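Local coordinates for protein computational Design of Enzyme (Synthetic construct, PDB 3TP4) that is a computationally designed enzyme, probably built on a TIM-barrel glycosyl hydrolase scaffold, meant to carry an activated serine in a catalytic triad, at residues V395-T400 with A451-G456. Sequence-based numbering, arbitrary orientation.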
loop_
_atom_site.group_PDB
_atom_site.type_symbol
_atom_site.label_atom_id
_atom_site.label_comp_id
_atom_site.label_asym_id
_atom_site.label_seq_id
_atom_site.Cartn_x
_atom_site.Cartn_y
_atom_site.Cartn_z
ATOM N N VAL A 395 12.036 -21.108 -0.389
ATOM C CA VAL A 395 11.292 -20.873 0.832
ATOM C C VAL A 395 11.942 -19.754 1.645
ATOM O O VAL A 395 13.164 -19.746 1.865
ATOM C CB VAL A 395 11.226 -22.144 1.705
ATOM C CG1 VAL A 395 10.491 -21.841 3.016
ATOM C CG2 VAL A 395 10.536 -23.298 0.937
ATOM N N ARG A 396 11.114 -18.814 2.079
ATOM C CA ARG A 396 11.529 -17.745 2.983
ATOM C C ARG A 396 11.065 -18.088 4.408
ATOM O O ARG A 396 9.878 -18.309 4.655
ATOM C CB ARG A 396 10.931 -16.410 2.522
ATOM C CG ARG A 396 11.152 -15.216 3.455
ATOM C CD ARG A 396 12.604 -15.028 3.815
ATOM N NE ARG A 396 12.805 -13.892 4.715
ATOM C CZ ARG A 396 13.989 -13.519 5.195
ATOM N NH1 ARG A 396 15.094 -14.193 4.872
ATOM N NH2 ARG A 396 14.074 -12.473 6.001
ATOM N N VAL A 397 12.007 -18.154 5.337
ATOM C CA VAL A 397 11.649 -18.253 6.745
ATOM C C VAL A 397 12.186 -17.008 7.428
ATOM O O VAL A 397 13.399 -16.795 7.468
ATOM C CB VAL A 397 12.272 -19.488 7.412
ATOM C CG1 VAL A 397 11.670 -19.687 8.799
ATOM C CG2 VAL A 397 12.065 -20.720 6.548
ATOM N N GLY A 398 11.288 -16.189 7.961
ATOM C CA GLY A 398 11.690 -14.948 8.601
ATOM C C GLY A 398 11.373 -14.878 10.088
ATOM O O GLY A 398 10.496 -15.582 10.603
ATOM N N GLY A 399 12.090 -14.011 10.785
ATOM C CA GLY A 399 11.775 -13.710 12.165
ATOM C C GLY A 399 12.243 -14.740 13.174
ATOM O O GLY A 399 11.881 -14.660 14.337
ATOM N N THR A 400 13.045 -15.713 12.751
ATOM C CA THR A 400 13.623 -16.662 13.713
ATOM C C THR A 400 14.882 -17.257 13.110
ATOM O O THR A 400 15.080 -17.160 11.903
ATOM C CB THR A 400 12.615 -17.801 14.068
ATOM O OG1 THR A 400 13.222 -18.737 14.967
ATOM C CG2 THR A 400 12.169 -18.541 12.801
ATOM N N ALA A 451 9.969 -25.960 8.275
ATOM C CA ALA A 451 11.184 -25.358 8.807
ATOM C C ALA A 451 11.390 -25.712 10.278
ATOM O O ALA A 451 10.477 -25.582 11.091
ATOM C CB ALA A 451 11.135 -23.853 8.624
ATOM N N THR A 452 12.596 -26.166 10.607
ATOM C CA THR A 452 12.983 -26.416 11.990
ATOM C C THR A 452 13.721 -25.187 12.508
ATOM O O THR A 452 14.812 -24.849 12.026
ATOM C CB THR A 452 13.870 -27.657 12.077
ATOM O OG1 THR A 452 13.117 -28.794 11.643
ATOM C CG2 THR A 452 14.380 -27.896 13.504
ATOM N N THR A 453 13.112 -24.503 13.471
ATOM C CA THR A 453 13.595 -23.193 13.904
ATOM C C THR A 453 13.611 -22.979 15.417
ATOM O O THR A 453 13.061 -23.777 16.189
ATOM C CB THR A 453 12.749 -22.058 13.285
ATOM O OG1 THR A 453 11.599 -21.798 14.108
ATOM C CG2 THR A 453 12.293 -22.432 11.881
ATOM N N ALA A 454 14.225 -21.867 15.819
ATOM C CA ALA A 454 14.298 -21.463 17.216
ATOM C C ALA A 454 12.916 -21.101 17.778
ATOM O O ALA A 454 12.733 -21.025 18.997
ATOM C CB ALA A 454 15.271 -20.297 17.381
ATOM N N ALA A 455 11.953 -20.896 16.888
ATOM C CA ALA A 455 10.581 -20.600 17.289
ATOM C C ALA A 455 9.698 -21.846 17.188
ATOM O O ALA A 455 8.469 -21.767 17.305
ATOM C CB ALA A 455 10.007 -19.473 16.434
ATOM N N GLY A 456 10.326 -22.993 16.967
ATOM C CA GLY A 456 9.595 -24.243 16.812
ATOM C C GLY A 456 9.599 -24.707 15.367
ATOM O O GLY A 456 10.446 -24.297 14.583
#
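Two strands of the C-terminal Ig-like domain, 391-398 and 446-453, face each other here across the interior of the beta sandwich, and side chains of 395-400 meet both side chains and turn backbone of 451-456. The apolar part lies deepest: Val397, with CG1 anti to the backbone N (chi1 -170°), turns CG2 onto Ala451 CB at 3.9 Å, while its CG1 reaches tip to tip for Thr453 CG2. Leu458 and Val375 pack on Val397 from neighbouring strands.

Nearer the surface, Thr400 crosses Thr453 at about a right angle and lays its methyl CG2 3.6 Å from both CB and OG1 of Thr453. Thr400 OG1, anti to its backbone N, ends up over the turn, 3.2 Å from Ala455 N.

Within the 453-456 type I turn the hydroxyl of Thr453 makes two bonds. OG1, between its backbone N and carbonyl carbon, accepts from Ala455 N at 2.9 Å, an ST turn, and donates to Gly456 O at 2.8 Å; that carbonyl also accepts from Thr453 N. A valine at Thr453 would lose both hydroxyl bonds and would probably loosen the turn beneath Thr400. The chemistry thus divides Thr453: its methyl faces the core, and its hydroxyl is spent on two bonds inside the turn that joins 446-453 to 456-466.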